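Local coordinates for benzoate 1,2-dioxygenase beta subunit (PDB 3E99), which probably serves as the structural, non-catalytic partner of the alpha subunit in the enzyme that dihydroxylates benzoate, at residues E70-V73 with F74-K77. Sequence-based numbering, arbitrary orientation.
Sequences EDRV and FRIK
Two successive turns of the amphipathic helix 66-82 meet here, in a beta subunit of the NTF2-like fold. Four i to i+4 backbone hydrogen bonds join them, from Phe74 N to Glu70 O (2.9 Å) through Lys77 N to Val73 O (2.9 Å). Arg72 and Arg75 lie side by side and point the same way. Both carry CG anti to the backbone N (chi1 -166° in Arg72, -180° in Arg75) and both bend at chi3, which brings the two guanidinium groups together. Arg72 is modelled in two conformers, and the pairing described holds for one of them. In that conformer Arg75 NH2 comes over one face of the Arg72 guanidinium, 3.8 Å from Arg72 NH1. Arg75 NH2 also lies 3.5 Å from Arg72 CG. Arg72 NH1 in turn sits at the edge of the Arg75 guanidinium, in its plane. The two planes stand 79° apart, so this is no flat stack. Asp160, near the chain end, forms salt bridges with both arginines, and Tyr63 OH holds Arg72 NE. On the side facing helix 26-30, Val73 CG1 touches Lys77 CE at 3.8 Å. Lys77 CG packs 3.3 Å from Val73 O. The extended lysine chain carries NZ to a salt bridge with Asp27, while Val73 and Ile76 both pack on Trp26. The shared carboxylate of Asp160 probably offsets the like charges of the arginine pair, and ties this helix to the C-terminal segment.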
# COMPACT_ATOMS: atom_id res chain seq x y z
N GLU A 70 -13.31 10.65 22.43
CA GLU A 70 -12.50 11.23 23.53
C GLU A 70 -12.50 10.27 24.68
O GLU A 70 -11.47 10.00 25.30
CB GLU A 70 -13.05 12.59 23.96
CG GLU A 70 -12.89 13.71 22.89
CD GLU A 70 -13.82 14.87 23.10
OE1 GLU A 70 -14.14 15.18 24.26
OE2 GLU A 70 -14.26 15.47 22.11
N ASP A 71 -13.67 9.75 25.01
CA ASP A 71 -13.74 8.81 26.12
C ASP A 71 -12.95 7.53 25.83
O ASP A 71 -12.32 6.97 26.69
CB ASP A 71 -15.18 8.48 26.47
CG ASP A 71 -16.00 9.72 26.83
OD1 ASP A 71 -15.45 10.71 27.39
OD2 ASP A 71 -17.21 9.70 26.57
N ARG A 72 -13.01 7.07 24.60
CA ARG A 72 -12.27 5.87 24.23
C ARG A 72 -10.76 6.12 24.32
O ARG A 72 -10.02 5.26 24.78
CB ARG A 72 -12.67 5.42 22.84
CG ARG A 72 -12.22 4.03 22.50
CD ARG A 72 -12.72 3.63 21.10
NE ARG A 72 -13.98 2.87 21.15
CZ ARG A 72 -14.11 1.59 20.82
NH1 ARG A 72 -13.07 0.85 20.45
NH2 ARG A 72 -15.31 1.02 20.90
N VAL A 73 -10.32 7.29 23.89
CA VAL A 73 -8.89 7.66 24.03
C VAL A 73 -8.51 7.71 25.51
O VAL A 73 -7.41 7.30 25.87
CB VAL A 73 -8.59 9.01 23.30
CG1 VAL A 73 -7.34 9.69 23.86
CG2 VAL A 73 -8.53 8.83 21.79
N PHE A 74 -9.40 8.20 26.38
CA PHE A 74 -9.14 8.21 27.80
C PHE A 74 -8.90 6.77 28.27
O PHE A 74 -7.98 6.54 29.03
CB PHE A 74 -10.28 8.83 28.65
CG PHE A 74 -9.82 9.18 30.07
CD1 PHE A 74 -9.88 8.24 31.10
CD2 PHE A 74 -9.30 10.43 30.33
CE1 PHE A 74 -9.43 8.55 32.34
CE2 PHE A 74 -8.86 10.76 31.57
CZ PHE A 74 -8.93 9.84 32.59
N ARG A 75 -9.76 5.82 27.84
CA ARG A 75 -9.59 4.40 28.23
C ARG A 75 -8.24 3.84 27.75
O ARG A 75 -7.56 3.12 28.49
CB ARG A 75 -10.75 3.50 27.73
CG ARG A 75 -10.57 2.01 28.15
CD ARG A 75 -11.60 1.00 27.54
NE ARG A 75 -11.79 1.10 26.08
CZ ARG A 75 -10.89 0.79 25.12
NH1 ARG A 75 -9.66 0.38 25.39
NH2 ARG A 75 -11.25 0.92 23.84
N ILE A 76 -7.88 4.15 26.53
CA ILE A 76 -6.60 3.70 25.98
C ILE A 76 -5.44 4.25 26.81
O ILE A 76 -4.49 3.54 27.15
CB ILE A 76 -6.49 4.04 24.49
CG1 ILE A 76 -7.40 3.08 23.67
CG2 ILE A 76 -5.02 3.97 24.03
CD1 ILE A 76 -7.88 3.65 22.36
N LYS A 77 -5.48 5.55 27.11
CA LYS A 77 -4.42 6.14 27.92
C LYS A 77 -4.34 5.44 29.27
O LYS A 77 -3.22 5.13 29.76
CB LYS A 77 -4.66 7.65 28.10
CG LYS A 77 -4.55 8.48 26.87
CD LYS A 77 -4.64 9.96 27.25
CE LYS A 77 -4.48 10.88 26.07
NZ LYS A 77 -4.82 12.28 26.49